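Local coordinates for protein serpin-12 (Manduca sexta, PDB 6CJ7) that controls the prophenoloxidase activation system in larval hemolymph, probably by trapping serine proteases through the inhibitory mechanism of its serpin family, at residues F105-P109 against Q110-I114; S250-S253 against M254-A258. All coordinates share one frame; numbering follows the deposited sequence.

Contact 1: F105-P109 against Q110-I114; sequences FNLNP and QFKRI
An asparagine N-cap starts the serpin helix 109-118, and Asn108 supplies it, directly after the short strand 106-107. Asn108 OD1 takes the N-H of Phe111 at 2.9 Å, a nearly straight bond (160° at the hydrogen) whose donor sits slightly off the carbonyl plane of the amide. With Asn108 CG swung anti to its own nitrogen (chi1 -178°), the amide reaches forward over the first turn, and OD1 also brushes Gln110 CB. The other end of the same amide is tied down through water: ND2 gives a hydrogen to a water that in turn donates to Gln110 OE1, so both ends of the flat group are engaged. Replacing Asn108 by an alanine is likely to leave the Phe111 N-H without its capping acceptor and the bridging water without its ND2 donor. Asn108 also serves the helix through its backbone, its O accepting from Lys112 N at 3.1 Å. Leu107 CD1 lies 4.2 Å from Lys112 CD; beyond that aliphatic contact the lysine runs on to a salt bridge with Asp122, while Leu107 and Phe111 both pack on Leu123 of strand 123-126. One residue further along, Pro109 O accepts from Arg113 N, and the bent arginine chain folds back until Pro109 O stands over one face of its guanidinium, off toward the rim, and NH1 comes to 3.8 Å from Pro109 CB.

Contact 2: S250-S253 against M254-A258; sequences SSLS and MEDVA
The carboxylate of Asp256 is the flat group that matters here, and Ser253 meets it through OD2. The Ser253 N-H reaches OD2 on its anti side, 24° out of the carboxylate plane, over a fairly long 3.3 Å; Ser253 OG gives OD2 a second, weak bond at 2.9 Å. OG in turn accepts from Asp256 N at 3.0 Å, with 160° at the hydrogen. The Ser253 N to OD2 and Asp256 N to OG bonds make a capping box at the start of helix 254-260, with Ser253 as N-cap, just after helix 245-251 has ended. The serine rotamer suits it: chi1 of 75° sets OG between its own N and carbonyl carbon, facing the first turn. Two donors on OD2, together with the nearby helix start, would be expected to favour the charged form of Asp256. Next to the box the contact turns apolar. Leu252 CD2 touches Val257 CG2 at 3.8 Å, the two side chains crossing at about a right angle, while Leu252 CD1 lies against Asp256 CB. Val257 continues onto Ile362 and Trp364 of strand 359-365, and Met254 packs on Pro371 and Met374. Val257 N closes the turn on Ser253 O at 3.1 Å.

Overall arrangement
Both contacts start a helix with a polar N-cap side chain, but they use different chemistry and sit far apart in the one serpin chain: their centres are 37 Å apart and their nearest atoms about 24 Å. Contact 1 is a surface feature, its centre about 26 Å from the centre of the chain, where strand 106-107, paired antiparallel with strand 306-307, leads into helix 109-118. Contact 2, its centre about 16 Å from that of the chain, is partly buried and joins two successive helices over strands 359-365 and 370-377. In sequence, 105-114 comes well before 250-258. Residues 332-346 are not modelled, consistent with a mobile reactive-centre loop as in other serpins.

Contact 1: F105-P109 against Q110-I114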
ATOM      1  N   PHE A 105       1.128  26.185  14.593  1.00 27.00           N
ATOM      2  CA  PHE A 105       1.403  25.252  15.675  1.00 27.75           C
ATOM      3  C   PHE A 105       2.908  25.089  15.841  1.00 30.50           C
ATOM      4  O   PHE A 105       3.657  25.088  14.859  1.00 34.09           O
ATOM      5  CB  PHE A 105       0.748  23.888  15.398  1.00 23.89           C
ATOM      6  CG  PHE A 105      -0.751  23.937  15.431  1.00 25.97           C
ATOM      7  CD1 PHE A 105      -1.468  24.338  14.315  1.00 29.05           C
ATOM      8  CD2 PHE A 105      -1.445  23.628  16.597  1.00 25.54           C
ATOM      9  CE1 PHE A 105      -2.854  24.415  14.356  1.00 29.34           C
ATOM     10  CE2 PHE A 105      -2.824  23.698  16.641  1.00 23.56           C
ATOM     11  CZ  PHE A 105      -3.530  24.095  15.516  1.00 27.23           C
ATOM     12  N   ASN A 106       3.350  24.960  17.084  1.00 28.70           N
ATOM     13  CA  ASN A 106       4.735  24.615  17.367  1.00 28.91           C
ATOM     14  C   ASN A 106       4.877  23.102  17.327  1.00 28.06           C
ATOM     15  O   ASN A 106       4.102  22.384  17.966  1.00 29.79           O
ATOM     16  CB  ASN A 106       5.162  25.154  18.731  1.00 33.18           C
ATOM     17  CG  ASN A 106       5.152  26.665  18.782  1.00 43.58           C
ATOM     18  OD1 ASN A 106       5.754  27.328  17.936  1.00 48.23           O
ATOM     19  ND2 ASN A 106       4.452  27.219  19.762  1.00 51.97           N
ATOM     20  N   LEU A 107       5.859  22.615  16.580  1.00 29.91           N
ATOM     21  CA  LEU A 107       6.027  21.174  16.492  1.00 27.64           C
ATOM     22  C   LEU A 107       6.609  20.638  17.796  1.00 29.00           C
ATOM     23  O   LEU A 107       7.346  21.327  18.507  1.00 33.76           O
ATOM     24  CB  LEU A 107       6.912  20.794  15.300  1.00 32.96           C
ATOM     25  CG  LEU A 107       8.402  21.129  15.217  1.00 38.68           C
ATOM     26  CD1 LEU A 107       9.262  20.153  16.014  1.00 45.36           C
ATOM     27  CD2 LEU A 107       8.816  21.112  13.752  1.00 38.95           C
ATOM     28  N   ASN A 108       6.231  19.410  18.129  1.00 25.54           N
ATOM     29  CA  ASN A 108       6.799  18.715  19.278  1.00 27.21           C
ATOM     30  C   ASN A 108       8.102  18.043  18.853  1.00 27.17           C
ATOM     31  O   ASN A 108       8.084  17.193  17.955  1.00 24.86           O
ATOM     32  CB  ASN A 108       5.789  17.697  19.803  1.00 26.10           C
ATOM     33  CG  ASN A 108       6.265  16.962  21.037  1.00 26.11           C
ATOM     34  OD1 ASN A 108       7.104  16.070  20.961  1.00 32.37           O
ATOM     35  ND2 ASN A 108       5.713  17.331  22.188  1.00 27.78           N
ATOM     36  N   PRO A 109       9.247  18.422  19.427  1.00 28.15           N
ATOM     37  CA  PRO A 109      10.520  17.845  18.968  1.00 29.27           C
ATOM     38  C   PRO A 109      10.625  16.350  19.199  1.00 25.83           C
ATOM     39  O   PRO A 109      11.290  15.658  18.415  1.00 29.42           O
ATOM     40  CB  PRO A 109      11.567  18.616  19.784  1.00 36.42           C
ATOM     41  CG  PRO A 109      10.856  19.859  20.248  1.00 40.66           C
ATOM     42  CD  PRO A 109       9.438  19.446  20.467  1.00 35.60           C
ATOM     43  N   GLN A 110       9.985  15.833  20.250  1.00 27.33           N
ATOM     44  CA  GLN A 110      10.030  14.399  20.519  1.00 30.74           C
ATOM     45  C   GLN A 110       9.238  13.619  19.480  1.00 29.52           C
ATOM     46  O   GLN A 110       9.681  12.557  19.026  1.00 31.48           O
ATOM     47  CB  GLN A 110       9.508  14.115  21.929  1.00 36.89           C
ATOM     48  CG  GLN A 110       9.401  12.643  22.295  1.00 41.97           C
ATOM     49  CD  GLN A 110       9.076  12.435  23.773  1.00 63.75           C
ATOM     50  OE1 GLN A 110       8.071  12.938  24.278  1.00 71.69           O
ATOM     51  NE2 GLN A 110       9.931  11.694  24.470  1.00 68.80           N
ATOM     52  N   PHE A 111       8.062  14.130  19.094  1.00 28.88           N
ATOM     53  CA  PHE A 111       7.330  13.512  17.993  1.00 26.57           C
ATOM     54  C   PHE A 111       8.174  13.505  16.726  1.00 23.05           C
ATOM     55  O   PHE A 111       8.241  12.497  16.004  1.00 24.07           O
ATOM     56  CB  PHE A 111       6.011  14.262  17.758  1.00 20.99           C
ATOM     57  CG  PHE A 111       5.119  13.633  16.712  1.00 21.23           C
ATOM     58  CD1 PHE A 111       5.337  13.862  15.364  1.00 21.28           C
ATOM     59  CD2 PHE A 111       4.065  12.817  17.089  1.00 21.53           C
ATOM     60  CE1 PHE A 111       4.514  13.296  14.399  1.00 20.48           C
ATOM     61  CE2 PHE A 111       3.229  12.247  16.119  1.00 23.04           C
ATOM     62  CZ  PHE A 111       3.467  12.487  14.781  1.00 20.00           C
ATOM     63  N   LYS A 112       8.829  14.627  16.434  1.00 22.42           N
ATOM     64  CA  LYS A 112       9.687  14.681  15.256  1.00 21.77           C
ATOM     65  C   LYS A 112      10.809  13.652  15.333  1.00 25.40           C
ATOM     66  O   LYS A 112      11.097  12.978  14.340  1.00 26.42           O
ATOM     67  CB  LYS A 112      10.243  16.092  15.076  1.00 26.97           C
ATOM     68  CG  LYS A 112      11.217  16.208  13.908  1.00 28.51           C
ATOM     69  CD  LYS A 112      11.856  17.581  13.862  1.00 35.55           C
ATOM     70  CE  LYS A 112      12.880  17.692  12.745  1.00 41.30           C
ATOM     71  NZ  LYS A 112      12.256  17.844  11.410  1.00 45.81           N
ATOM     72  N   ARG A 113      11.421  13.487  16.507  1.00 24.70           N
ATOM     73  CA  ARG A 113      12.489  12.499  16.645  1.00 29.08           C
ATOM     74  C   ARG A 113      11.987  11.090  16.349  1.00 28.90           C
ATOM     75  O   ARG A 113      12.643  10.326  15.632  1.00 31.88           O
ATOM     76  CB  ARG A 113      13.093  12.549  18.053  1.00 36.31           C
ATOM     77  CG  ARG A 113      14.220  13.549  18.224  1.00 47.99           C
ATOM     78  CD  ARG A 113      14.801  13.530  19.643  1.00 47.84           C
ATOM     79  NE  ARG A 113      14.464  14.767  20.341  1.00 51.40           N
ATOM     80  CZ  ARG A 113      13.635  14.850  21.375  1.00 50.23           C
ATOM     81  NH1 ARG A 113      13.379  16.029  21.905  1.00 47.34           N
ATOM     82  NH2 ARG A 113      13.066  13.763  21.881  1.00 56.70           N
ATOM     83  N   ILE A 114      10.820  10.733  16.891  1.00 26.19           N
ATOM     84  CA  ILE A 114      10.267   9.404  16.654  1.00 27.87           C
ATOM     85  C   ILE A 114       9.902   9.233  15.184  1.00 24.31           C
ATOM     86  O   ILE A 114      10.088   8.155  14.606  1.00 24.28           O
ATOM     87  CB  ILE A 114       9.056   9.160  17.577  1.00 29.05           C
ATOM     88  CG1 ILE A 114       9.474   9.267  19.041  1.00 34.29           C
ATOM     89  CG2 ILE A 114       8.439   7.795  17.316  1.00 33.71           C
ATOM     90  CD1 ILE A 114       8.296   9.382  19.987  1.00 41.62           C
TER
HETATM   91  O   HOH W   1       5.825  15.047  24.488  1.00 47.37           O

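Contact 2: S250-S253 against M254-A258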
ATOM      1  N   SER A 250     -12.714 -10.825   0.215  1.00 37.30           N
ATOM      2  CA  SER A 250     -13.357 -10.746   1.525  1.00 42.67           C
ATOM      3  C   SER A 250     -12.914 -11.882   2.443  1.00 43.05           C
ATOM      4  O   SER A 250     -12.735 -11.679   3.652  1.00 46.75           O
ATOM      5  CB  SER A 250     -14.876 -10.757   1.363  1.00 48.96           C
ATOM      6  OG  SER A 250     -15.327  -9.558   0.764  1.00 53.34           O
ATOM      7  N   SER A 251     -12.721 -13.080   1.890  1.00 41.19           N
ATOM      8  CA  SER A 251     -12.426 -14.262   2.691  1.00 45.80           C
ATOM      9  C   SER A 251     -10.942 -14.448   2.979  1.00 44.07           C
ATOM     10  O   SER A 251     -10.595 -15.183   3.910  1.00 50.31           O
ATOM     11  CB  SER A 251     -12.955 -15.520   1.991  1.00 53.38           C
ATOM     12  OG  SER A 251     -12.147 -15.873   0.876  1.00 56.58           O
ATOM     13  N   LEU A 252     -10.067 -13.801   2.216  1.00 34.48           N
ATOM     14  CA  LEU A 252      -8.638 -14.093   2.263  1.00 33.13           C
ATOM     15  C   LEU A 252      -7.975 -13.362   3.425  1.00 34.14           C
ATOM     16  O   LEU A 252      -7.932 -12.128   3.441  1.00 36.90           O
ATOM     17  CB  LEU A 252      -7.987 -13.696   0.940  1.00 34.14           C
ATOM     18  CG  LEU A 252      -6.499 -14.001   0.787  1.00 35.98           C
ATOM     19  CD1 LEU A 252      -6.272 -15.502   0.730  1.00 39.57           C
ATOM     20  CD2 LEU A 252      -5.941 -13.318  -0.457  1.00 34.91           C
ATOM     21  N   SER A 253      -7.436 -14.117   4.380  1.00 31.26           N
ATOM     22  CA  SER A 253      -6.702 -13.521   5.486  1.00 28.81           C
ATOM     23  C   SER A 253      -5.220 -13.406   5.142  1.00 28.21           C
ATOM     24  O   SER A 253      -4.697 -14.123   4.286  1.00 30.50           O
ATOM     25  CB  SER A 253      -6.878 -14.339   6.765  1.00 31.23           C
ATOM     26  OG  SER A 253      -6.115 -15.530   6.722  1.00 33.20           O
ATOM     27  N   MET A 254      -4.540 -12.476   5.818  1.00 29.47           N
ATOM     28  CA  MET A 254      -3.100 -12.355   5.619  1.00 28.24           C
ATOM     29  C   MET A 254      -2.339 -13.505   6.268  1.00 29.40           C
ATOM     30  O   MET A 254      -1.199 -13.774   5.877  1.00 28.13           O
ATOM     31  CB  MET A 254      -2.591 -11.012   6.148  1.00 29.62           C
ATOM     32  CG  MET A 254      -3.017  -9.808   5.316  1.00 29.05           C
ATOM     33  SD  MET A 254      -2.617  -9.947   3.552  1.00 29.95           S
ATOM     34  CE  MET A 254      -4.242 -10.231   2.850  1.00 30.64           C
ATOM     35  N   GLU A 255      -2.947 -14.194   7.238  1.00 27.11           N
ATOM     36  CA  GLU A 255      -2.363 -15.435   7.728  1.00 30.63           C
ATOM     37  C   GLU A 255      -2.379 -16.498   6.638  1.00 32.22           C
ATOM     38  O   GLU A 255      -1.415 -17.259   6.492  1.00 32.87           O
ATOM     39  CB  GLU A 255      -3.114 -15.914   8.971  1.00 33.18           C
ATOM     40  CG  GLU A 255      -2.920 -15.020  10.206  1.00 45.58           C
ATOM     41  CD  GLU A 255      -3.606 -13.660  10.088  1.00 52.48           C
ATOM     42  OE1 GLU A 255      -4.664 -13.567   9.425  1.00 51.55           O
ATOM     43  OE2 GLU A 255      -3.079 -12.680  10.656  1.00 53.35           O
ATOM     44  N   ASP A 256      -3.466 -16.559   5.859  1.00 30.25           N
ATOM     45  CA  ASP A 256      -3.495 -17.419   4.678  1.00 30.99           C
ATOM     46  C   ASP A 256      -2.383 -17.042   3.709  1.00 27.17           C
ATOM     47  O   ASP A 256      -1.650 -17.908   3.213  1.00 30.29           O
ATOM     48  CB  ASP A 256      -4.848 -17.316   3.969  1.00 38.65           C
ATOM     49  CG  ASP A 256      -5.980 -17.942   4.753  1.00 48.97           C
ATOM     50  OD1 ASP A 256      -5.766 -19.006   5.372  1.00 48.78           O
ATOM     51  OD2 ASP A 256      -7.092 -17.369   4.734  1.00 52.74           O
ATOM     52  N   VAL A 257      -2.255 -15.747   3.419  1.00 27.02           N
ATOM     53  CA  VAL A 257      -1.246 -15.288   2.468  1.00 25.31           C
ATOM     54  C   VAL A 257       0.153 -15.655   2.954  1.00 24.03           C
ATOM     55  O   VAL A 257       0.977 -16.161   2.181  1.00 27.04           O
ATOM     56  CB  VAL A 257      -1.393 -13.773   2.222  1.00 23.75           C
ATOM     57  CG1 VAL A 257      -0.281 -13.272   1.308  1.00 24.58           C
ATOM     58  CG2 VAL A 257      -2.746 -13.478   1.588  1.00 25.43           C
ATOM     59  N   ALA A 258       0.437 -15.429   4.239  1.00 24.09           N
ATOM     60  CA  ALA A 258       1.756 -15.778   4.766  1.00 24.69           C
ATOM     61  C   ALA A 258       2.065 -17.257   4.560  1.00 27.10           C
ATOM     62  O   ALA A 258       3.202 -17.617   4.236  1.00 30.79           O
ATOM     63  CB  ALA A 258       1.850 -15.411   6.248  1.00 27.44           C
TER